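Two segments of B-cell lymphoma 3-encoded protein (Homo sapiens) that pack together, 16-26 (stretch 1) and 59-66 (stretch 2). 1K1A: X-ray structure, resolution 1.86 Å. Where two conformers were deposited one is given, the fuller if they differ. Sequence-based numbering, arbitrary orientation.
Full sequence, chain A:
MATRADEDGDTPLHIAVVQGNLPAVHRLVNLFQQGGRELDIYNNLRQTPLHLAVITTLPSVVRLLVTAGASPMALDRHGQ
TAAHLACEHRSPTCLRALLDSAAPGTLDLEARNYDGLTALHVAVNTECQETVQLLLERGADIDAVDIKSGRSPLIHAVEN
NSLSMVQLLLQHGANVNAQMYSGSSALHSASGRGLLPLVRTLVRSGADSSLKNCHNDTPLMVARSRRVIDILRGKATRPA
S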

# COMPACT_ATOMS: atom_id res chain seq x y z
N ALA A 16 12.41 21.98 -10.93
CA ALA A 16 13.21 21.13 -11.82
C ALA A 16 12.62 19.73 -11.91
O ALA A 16 12.64 19.10 -12.97
CB ALA A 16 14.67 21.07 -11.35
N VAL A 17 12.07 19.24 -10.80
CA VAL A 17 11.50 17.90 -10.77
C VAL A 17 10.22 17.82 -11.57
O VAL A 17 10.08 16.96 -12.44
CB VAL A 17 11.23 17.42 -9.33
CG1 VAL A 17 10.41 16.12 -9.35
CG2 VAL A 17 12.53 17.20 -8.61
N VAL A 18 9.29 18.73 -11.30
CA VAL A 18 8.01 18.76 -11.98
C VAL A 18 8.15 19.00 -13.49
O VAL A 18 7.36 18.46 -14.29
CB VAL A 18 7.08 19.80 -11.33
CG1 VAL A 18 5.89 20.12 -12.23
CG2 VAL A 18 6.62 19.30 -9.98
N GLN A 19 9.18 19.74 -13.89
CA GLN A 19 9.43 20.03 -15.31
C GLN A 19 10.19 18.90 -16.01
O GLN A 19 10.47 18.97 -17.21
CB GLN A 19 10.19 21.35 -15.47
CG GLN A 19 9.39 22.56 -14.98
CD GLN A 19 10.08 23.88 -15.28
OE1 GLN A 19 11.27 23.92 -15.55
NE2 GLN A 19 9.32 24.96 -15.24
N GLY A 20 10.52 17.86 -15.25
CA GLY A 20 11.17 16.68 -15.79
C GLY A 20 12.54 16.96 -16.37
O GLY A 20 12.94 16.37 -17.35
N ASN A 21 13.27 17.87 -15.74
CA ASN A 21 14.58 18.24 -16.22
C ASN A 21 15.67 17.61 -15.35
O ASN A 21 16.16 18.24 -14.41
CB ASN A 21 14.70 19.77 -16.21
CG ASN A 21 15.92 20.28 -16.95
OD1 ASN A 21 16.91 19.57 -17.11
ND2 ASN A 21 15.85 21.53 -17.39
N LEU A 22 16.04 16.37 -15.68
CA LEU A 22 17.04 15.62 -14.91
C LEU A 22 18.39 16.34 -14.77
O LEU A 22 18.95 16.38 -13.68
CB LEU A 22 17.22 14.20 -15.48
CG LEU A 22 18.12 13.21 -14.73
CD1 LEU A 22 17.55 12.86 -13.38
CD2 LEU A 22 18.32 11.95 -15.55
N PRO A 23 18.93 16.88 -15.86
CA PRO A 23 20.19 17.63 -15.79
C PRO A 23 20.14 18.78 -14.78
O PRO A 23 21.11 18.97 -14.04
CB PRO A 23 20.35 18.17 -17.22
CG PRO A 23 19.60 17.21 -18.08
CD PRO A 23 18.42 16.77 -17.24
N ALA A 24 19.04 19.53 -14.75
CA ALA A 24 18.90 20.63 -13.79
C ALA A 24 18.85 20.10 -12.36
O ALA A 24 19.44 20.69 -11.44
CB ALA A 24 17.67 21.48 -14.10
N VAL A 25 18.18 18.97 -12.18
CA VAL A 25 18.09 18.34 -10.86
C VAL A 25 19.48 17.99 -10.36
O VAL A 25 19.83 18.29 -9.22
CB VAL A 25 17.23 17.08 -10.91
CG1 VAL A 25 17.36 16.28 -9.60
CG2 VAL A 25 15.78 17.45 -11.18
N HIS A 26 20.26 17.35 -11.22
CA HIS A 26 21.62 16.97 -10.88
C HIS A 26 22.43 18.21 -10.47
O HIS A 26 23.09 18.22 -9.43
CB HIS A 26 22.28 16.28 -12.07
CG HIS A 26 23.45 15.42 -11.69
ND1 HIS A 26 23.33 14.07 -11.42
CD2 HIS A 26 24.77 15.70 -11.58
CE1 HIS A 26 24.51 13.57 -11.13
NE2 HIS A 26 25.41 14.54 -11.23
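Stretch 2 59-66: PSVVRLLV

The contact between the two stretches is centred on Val61 and Leu64, which lie one helical turn apart on stretch 2 and both direct their CA-to-CB bonds toward stretch 1. Val61 is met from three residues. Its CG2 lies 3.8 Å from Leu22 CD1, while its CG1 lies 4.1 Å from Val17 CG2 and 4.3 Å from Val25 CG1, so that this one valine touches both helical segments of stretch 1. Leu64, extended with both chi angles in the t well, brings CD1 to 3.9 Å from Leu22 CD1 and to 3.9 Å from Val25 CG1. Val25 in turn points toward stretch 2, and its CG1 also reaches Leu65 CD2 at 4.3 Å; the CA-to-CB bond of Leu65 runs sideways, but the end of its side chain comes nearer.

These contacts are built on a nearly parallel pair of helices. Stretch 2 is helical throughout, with backbone bonds such as Leu65 N to Val61 O (2.9 Å), and its axis makes an angle of 8° with that of helix 22-26, both running in the same N-to-C direction. The axes approach to 10.6 Å, a spacing filled by the valine and leucine side chains. In register, the CA atoms of Leu22 and Val61 are 6.4 Å apart and those of His26 and Leu64 7.6 Å, so about one turn of each helix runs beside the other.

Stretch 1 reaches this arrangement through a break between two helices. The first, which contributes Val17, closes in a Schellman motif: Gly20 adopts positive phi, a conformation that favours glycine, and Gly20 N and Asn21 N bond back to Val17 O (3.0 Å) and Ala16 O (3.1 Å). Asn21 then caps the second helix, its OD1 accepting from Ala24 N at 3.2 Å. The CA-to-CB bond of Asn21 points away from stretch 2; Leu22, the first residue of the new helix, packs across, its CA-to-CB bond sideways and the end of its side chain nearer.

Toward the periphery, Leu22 also covers Ser60, with its CD1 4.2 Å from Ser60 O and its CD2 4.3 Å from Ser60 CB. That carbonyl oxygen is already engaged within its own helix by Leu64 N at 3.2 Å. The exposed His26 borders the contact at the C-terminal end of stretch 1, where its ND1 lies 3.6 Å from Leu64 CD1, the methyl sitting at the ring edge, near the ring plane. Even at this polar margin no hydrogen bond joins the stretches, and the contact, which buries 364 Å² in all, rests mainly on apolar side chains.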

# COMPACT_ATOMS: atom_id res chain seq x y z
N PRO A 59 11.08 7.84 -12.44
CA PRO A 59 11.94 6.86 -11.75
C PRO A 59 13.42 7.26 -11.73
O PRO A 59 14.09 7.07 -10.70
CB PRO A 59 11.71 5.58 -12.55
CG PRO A 59 11.15 6.04 -13.86
CD PRO A 59 10.29 7.22 -13.52
N SER A 60 13.94 7.83 -12.82
CA SER A 60 15.34 8.24 -12.84
C SER A 60 15.65 9.34 -11.82
O SER A 60 16.75 9.38 -11.26
CB SER A 60 15.76 8.71 -14.22
OG SER A 60 15.79 7.63 -15.14
N VAL A 61 14.70 10.24 -11.62
CA VAL A 61 14.87 11.31 -10.65
C VAL A 61 14.79 10.75 -9.22
O VAL A 61 15.55 11.16 -8.33
CB VAL A 61 13.84 12.43 -10.87
CG1 VAL A 61 14.08 13.58 -9.90
CG2 VAL A 61 13.90 12.91 -12.32
N VAL A 62 13.88 9.81 -9.02
CA VAL A 62 13.74 9.15 -7.73
C VAL A 62 15.09 8.54 -7.32
O VAL A 62 15.56 8.72 -6.20
CB VAL A 62 12.69 8.04 -7.78
CG1 VAL A 62 12.76 7.16 -6.52
CG2 VAL A 62 11.27 8.62 -7.96
N ARG A 63 15.71 7.82 -8.25
CA ARG A 63 17.00 7.18 -8.02
C ARG A 63 18.11 8.17 -7.65
O ARG A 63 18.89 7.93 -6.73
CB ARG A 63 17.44 6.40 -9.27
CG ARG A 63 16.66 5.10 -9.54
CD ARG A 63 17.26 4.21 -10.64
NE ARG A 63 16.37 3.11 -11.00
CZ ARG A 63 16.41 1.90 -10.44
NH1 ARG A 63 17.29 1.64 -9.49
NH2 ARG A 63 15.55 0.95 -10.83
N LEU A 64 18.19 9.26 -8.41
CA LEU A 64 19.19 10.30 -8.16
C LEU A 64 19.03 10.89 -6.77
O LEU A 64 19.99 10.99 -6.01
CB LEU A 64 19.09 11.41 -9.21
CG LEU A 64 20.06 12.60 -9.09
CD1 LEU A 64 19.98 13.48 -10.33
CD2 LEU A 64 19.78 13.43 -7.84
N LEU A 65 17.80 11.27 -6.44
CA LEU A 65 17.51 11.91 -5.16
C LEU A 65 17.77 10.99 -3.98
O LEU A 65 18.38 11.40 -2.99
CB LEU A 65 16.06 12.43 -5.12
CG LEU A 65 15.75 13.65 -6.00
CD1 LEU A 65 14.27 13.99 -5.92
CD2 LEU A 65 16.58 14.86 -5.60
N VAL A 66 17.31 9.75 -4.07
CA VAL A 66 17.51 8.80 -2.97
C VAL A 66 18.99 8.49 -2.77
O VAL A 66 19.49 8.53 -1.64
CB VAL A 66 16.70 7.53 -3.18
CG1 VAL A 66 17.00 6.51 -2.07
CG2 VAL A 66 15.20 7.88 -3.20